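Local structure of sesquisabinene B synthase 2 (Santalum album, 6A2A) at residues F448-A451 against S452-C456; V500-W503 against W504-N508. The protein probably catalyses the metal-dependent cyclisation of farnesyl diphosphate to the sesquiterpene sesquisabinene B. One frame throughout, in Å; residues are numbered along the deposited sequence.

Interaction 1 of 2, residues F448-A451 against S452-C456; sequences FVRA and SCILC
Arg450 and Ile454, one helical turn apart, run side by side and point the same way. CG of Arg450 stands anti to the backbone N (chi1 -167°) and the chain continues extended to NE, which brings its methylenes alongside the isoleucine branch that ends in CD1. That methyl is 4.0 Å from Arg450 CG, and it also sits over one face of the guanidinium, Ile454 CD1 lying 4.1 Å above the plane and displaced toward the rim. The charged end continues past it to Asp411, with which NH1 makes a salt bridge. The root of the same isoleucine branch rests on the peptide group behind it, CG1 of Ile454 being 3.3 Å from Arg450 O, the oxygen that also accepts the bond from Ile454 N at 2.9 Å.

Val449 and Cys453 repeat the spacing more loosely: Val449 CG1 and Cys453 SG meet at 4.2 Å, beside a nearly straight bond (N-H...O 170°) from Cys453 N to Val449 O. On the side of Leu455 a carbonyl does the touching. Leu455 N reaches Ala451 O at 2.8 Å, and with chi1 at -83° the leucine's CG comes back over that same Ala451 O at 3.3 Å. Behind these, the bond from Ser452 N to Phe448 O is weak, while the serine hydroxyl is bonded to Thr525 O.

These are successive i to i+4 steps of helix 447-462 in the all-helical metal-binding domain; Asn460, a magnesium-binding residue of this enzyme, though no metal is bound in this chain, lies farther along the same helix. Helix 489-510 covers Ala451, Ile454 and Leu455 with Trp503, helix 521-535 packs on Phe448 and Ser452, and helix 419-430 meets Cys453 through Phe419 and Pro420.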
loop_
_atom_site.group_PDB
_atom_site.type_symbol
_atom_site.label_atom_id
_atom_site.label_comp_id
_atom_site.label_asym_id
_atom_site.label_seq_id
_atom_site.Cartn_x
_atom_site.Cartn_y
_atom_site.Cartn_z
ATOM N N PHE A 448 -0.365 -20.800 -28.030
ATOM C CA PHE A 448 0.805 -20.137 -27.401
ATOM C C PHE A 448 0.680 -20.156 -25.878
ATOM O O PHE A 448 1.620 -20.458 -25.193
ATOM C CB PHE A 448 0.868 -18.684 -27.849
ATOM C CG PHE A 448 2.085 -17.908 -27.432
ATOM C CD1 PHE A 448 3.353 -18.409 -27.633
ATOM C CD2 PHE A 448 1.954 -16.647 -26.888
ATOM C CE1 PHE A 448 4.465 -17.676 -27.269
ATOM C CE2 PHE A 448 3.064 -15.918 -26.526
ATOM C CZ PHE A 448 4.312 -16.441 -26.718
ATOM N N VAL A 449 -0.476 -19.790 -25.398
ATOM C CA VAL A 449 -0.717 -19.716 -23.934
ATOM C C VAL A 449 -0.864 -21.127 -23.368
ATOM O O VAL A 449 -0.339 -21.388 -22.317
ATOM C CB VAL A 449 -1.950 -18.850 -23.660
ATOM C CG1 VAL A 449 -2.215 -18.730 -22.183
ATOM C CG2 VAL A 449 -1.798 -17.498 -24.314
ATOM N N ARG A 450 -1.552 -21.993 -24.066
ATOM C CA ARG A 450 -1.758 -23.376 -23.591
ATOM C C ARG A 450 -0.394 -24.058 -23.409
ATOM O O ARG A 450 -0.215 -24.701 -22.436
ATOM C CB ARG A 450 -2.610 -24.146 -24.595
ATOM C CG ARG A 450 -3.154 -25.464 -24.081
ATOM C CD ARG A 450 -3.808 -26.286 -25.171
ATOM N NE ARG A 450 -4.469 -27.458 -24.656
ATOM C CZ ARG A 450 -4.486 -28.663 -25.205
ATOM N NH1 ARG A 450 -5.027 -29.653 -24.526
ATOM N NH2 ARG A 450 -3.995 -28.893 -26.410
ATOM N N ALA A 451 0.484 -23.897 -24.371
ATOM C CA ALA A 451 1.832 -24.497 -24.322
ATOM C C ALA A 451 2.561 -24.010 -23.062
ATOM O O ALA A 451 3.101 -24.817 -22.345
ATOM C CB ALA A 451 2.576 -24.143 -25.582
ATOM N N SER A 452 2.543 -22.726 -22.827
ATOM C CA SER A 452 3.199 -22.129 -21.641
ATOM C C SER A 452 2.616 -22.713 -20.353
ATOM O O SER A 452 3.371 -23.154 -19.534
ATOM C CB SER A 452 3.091 -20.644 -21.667
ATOM O OG SER A 452 3.667 -20.066 -20.535
ATOM N N CYS A 453 1.309 -22.737 -20.206
ATOM C CA CYS A 453 0.727 -23.272 -18.952
ATOM C C CYS A 453 1.032 -24.766 -18.818
ATOM O O CYS A 453 1.338 -25.170 -17.746
ATOM C CB CYS A 453 -0.771 -23.011 -18.891
ATOM S SG CYS A 453 -1.141 -21.246 -19.000
ATOM N N ILE A 454 0.915 -25.541 -19.869
ATOM C CA ILE A 454 1.231 -26.982 -19.725
ATOM C C ILE A 454 2.710 -27.120 -19.343
ATOM O O ILE A 454 2.998 -27.892 -18.466
ATOM C CB ILE A 454 0.882 -27.769 -21.000
ATOM C CG1 ILE A 454 -0.624 -27.774 -21.230
ATOM C CG2 ILE A 454 1.413 -29.178 -20.896
ATOM C CD1 ILE A 454 -1.052 -28.503 -22.467
ATOM N N LEU A 455 3.575 -26.380 -20.010
ATOM C CA LEU A 455 5.014 -26.451 -19.663
ATOM C C LEU A 455 5.247 -26.170 -18.176
ATOM O O LEU A 455 5.957 -26.944 -17.486
ATOM C CB LEU A 455 5.791 -25.478 -20.556
ATOM C CG LEU A 455 6.132 -26.049 -21.931
ATOM C CD1 LEU A 455 6.528 -24.941 -22.882
ATOM C CD2 LEU A 455 7.236 -27.097 -21.803
ATOM N N CYS A 456 4.651 -25.101 -17.642
ATOM C CA CYS A 456 4.892 -24.745 -16.244
ATOM C C CYS A 456 4.474 -25.899 -15.317
ATOM O O CYS A 456 5.179 -26.248 -14.336
ATOM C CB CYS A 456 4.165 -23.446 -15.898
ATOM S SG CYS A 456 4.877 -21.989 -16.696
#

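Interaction 2 of 2, residues V500-W503 against W504-N508; sequences VRMW and WKRLN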
loop_
_atom_site.group_PDB
_atom_site.type_symbol
_atom_site.label_atom_id
_atom_site.label_comp_id
_atom_site.label_asym_id
_atom_site.label_seq_id
_atom_site.Cartn_x
_atom_site.Cartn_y
_atom_site.Cartn_z
ATOM N N VAL A 500 8.095 -31.880 -22.612
ATOM C CA VAL A 500 8.644 -30.553 -22.413
ATOM C C VAL A 500 9.296 -30.093 -23.710
ATOM O O VAL A 500 9.145 -28.950 -24.118
ATOM C CB VAL A 500 9.632 -30.554 -21.258
ATOM C CG1 VAL A 500 10.491 -29.316 -21.232
ATOM C CG2 VAL A 500 8.900 -30.804 -19.951
ATOM N N ARG A 501 10.091 -30.998 -24.334
ATOM C CA ARG A 501 10.781 -30.571 -25.558
ATOM C C ARG A 501 9.780 -30.263 -26.677
ATOM O O ARG A 501 9.912 -29.268 -27.380
ATOM C CB ARG A 501 11.791 -31.621 -26.026
ATOM C CG ARG A 501 12.935 -31.779 -25.035
ATOM C CD ARG A 501 14.089 -32.650 -25.562
ATOM N NE ARG A 501 13.617 -33.968 -25.872
ATOM C CZ ARG A 501 13.621 -34.998 -25.023
ATOM N NH1 ARG A 501 14.089 -34.868 -23.797
ATOM N NH2 ARG A 501 13.168 -36.174 -25.417
ATOM N N MET A 502 8.752 -31.090 -26.779
ATOM C CA MET A 502 7.684 -30.872 -27.796
ATOM C C MET A 502 6.992 -29.518 -27.604
ATOM O O MET A 502 6.775 -28.772 -28.536
ATOM C CB MET A 502 6.660 -32.008 -27.705
ATOM C CG MET A 502 5.509 -31.873 -28.701
ATOM S SD MET A 502 4.030 -30.953 -28.141
ATOM C CE MET A 502 3.551 -32.030 -26.801
ATOM N N TRP A 503 6.535 -29.214 -26.390
ATOM C CA TRP A 503 5.786 -27.961 -26.193
ATOM C C TRP A 503 6.689 -26.749 -26.377
ATOM O O TRP A 503 6.259 -25.741 -26.881
ATOM C CB TRP A 503 5.089 -27.971 -24.832
ATOM C CG TRP A 503 3.849 -28.797 -24.730
ATOM C CD1 TRP A 503 3.648 -29.915 -23.987
ATOM C CD2 TRP A 503 2.608 -28.542 -25.408
ATOM N NE1 TRP A 503 2.372 -30.410 -24.181
ATOM C CE2 TRP A 503 1.720 -29.575 -25.036
ATOM C CE3 TRP A 503 2.200 -27.583 -26.328
ATOM C CZ2 TRP A 503 0.425 -29.636 -25.532
ATOM C CZ3 TRP A 503 0.932 -27.683 -26.861
ATOM C CH2 TRP A 503 0.064 -28.658 -26.421
ATOM N N TRP A 504 7.986 -26.852 -26.014
ATOM C CA TRP A 504 8.905 -25.808 -26.362
ATOM C C TRP A 504 8.989 -25.609 -27.884
ATOM O O TRP A 504 9.097 -24.495 -28.333
ATOM C CB TRP A 504 10.295 -26.104 -25.758
ATOM C CG TRP A 504 10.611 -25.342 -24.507
ATOM C CD1 TRP A 504 10.667 -25.870 -23.257
ATOM C CD2 TRP A 504 10.844 -23.941 -24.356
ATOM N NE1 TRP A 504 10.969 -24.898 -22.350
ATOM C CE2 TRP A 504 11.095 -23.714 -22.985
ATOM C CE3 TRP A 504 10.940 -22.850 -25.234
ATOM C CZ2 TRP A 504 11.435 -22.466 -22.480
ATOM C CZ3 TRP A 504 11.239 -21.606 -24.724
ATOM C CH2 TRP A 504 11.503 -21.424 -23.362
ATOM N N LYS A 505 9.058 -26.681 -28.641
ATOM C CA LYS A 505 9.053 -26.556 -30.123
ATOM C C LYS A 505 7.833 -25.764 -30.625
ATOM O O LYS A 505 7.928 -24.899 -31.492
ATOM C CB LYS A 505 9.115 -27.950 -30.724
ATOM C CG LYS A 505 10.494 -28.618 -30.697
ATOM C CD LYS A 505 10.381 -30.079 -30.979
ATOM C CE LYS A 505 11.688 -30.811 -30.829
ATOM N NZ LYS A 505 11.540 -32.240 -31.154
ATOM N N ARG A 506 6.672 -26.045 -30.050
ATOM C CA ARG A 506 5.456 -25.302 -30.429
ATOM C C ARG A 506 5.548 -23.843 -30.023
ATOM O O ARG A 506 5.192 -22.959 -30.767
ATOM C CB ARG A 506 4.252 -26.051 -29.823
ATOM C CG ARG A 506 4.197 -27.504 -30.251
ATOM C CD ARG A 506 2.839 -28.177 -30.231
ATOM N NE ARG A 506 2.101 -27.840 -31.430
ATOM C CZ ARG A 506 0.935 -28.398 -31.756
ATOM N NH1 ARG A 506 0.387 -29.328 -30.974
ATOM N NH2 ARG A 506 0.353 -28.035 -32.874
ATOM N N LEU A 507 5.988 -23.521 -28.781
ATOM C CA LEU A 507 6.258 -22.162 -28.372
ATOM C C LEU A 507 7.197 -21.406 -29.334
ATOM O O LEU A 507 6.935 -20.263 -29.673
ATOM C CB LEU A 507 6.937 -22.227 -26.994
ATOM C CG LEU A 507 6.172 -22.057 -25.705
ATOM C CD1 LEU A 507 7.151 -21.684 -24.577
ATOM C CD2 LEU A 507 5.017 -21.071 -25.768
ATOM N N ASN A 508 8.346 -22.029 -29.714
ATOM C CA ASN A 508 9.316 -21.424 -30.589
ATOM C C ASN A 508 8.681 -21.056 -31.937
ATOM O O ASN A 508 8.832 -19.956 -32.403
ATOM C CB ASN A 508 10.490 -22.387 -30.880
ATOM C CG ASN A 508 11.416 -22.610 -29.701
ATOM O OD1 ASN A 508 11.413 -21.811 -28.763
ATOM N ND2 ASN A 508 12.175 -23.685 -29.757
HETATM O O HOH W 1 12.533 -34.033 -28.659
#
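Lys505 NZ is gripped by two partners, a salt bridge to Asp181 and a water whose O accepts from it at 3.2 Å. The same water accepts from Arg501 NE at 3.0 Å, in the plane of the guanidinium, and thereby links two like-charged side chains whose Arg501 NE and Lys505 NZ stay 5.9 Å apart.

Arg506 lies alongside Met502, its CD 3.7 Å from Met502 SD, and crosses Trp503, whose CZ3 is 3.9 Å from that CD. A bend at chi3 (81°) leaves the guanidinium turned only 20° from the indole plane. Met502 CE lies over one face of this indole, near the rim. With Arg506 cut back to an alanine, the Met502 sulfur and the CZ3 side of the indole would probably lose their cover, and the weak, long ion pair with Glu175 would go.

Val500 CG1 runs beside Trp504 CD1 at 4.0 Å, while Trp504 NE1 bonds to His533.

Along helix 489-510 of the metal-binding domain, Trp503 faces helix 447-462 and Trp504 packs on helix 521-535, its ring also stacked on Trp217 from a neighbouring loop.

Both interactions are single-helix contacts within the terpene synthase metal-binding domain, and their helices, 447-462 and 489-510, pack directly together. Trp503 makes two of the contacts between them: its CE3 meets Ala451 CB at 3.5 Å and its CZ2 lies 3.6 Å from Ile454 CD1. Interaction 1 is the buried one, mostly aliphatic and sulfur groups, with Arg450 its partly exposed exception. Interaction 2 is two-sided: Val500, Trp503, Trp504 and Leu507 are buried, whereas Arg501, Met502, Lys505 and Arg506 form a partly exposed, largely basic side with water and acidic partners. Helix 521-535 touches both, meeting Ser452 in one and Trp504 in the other.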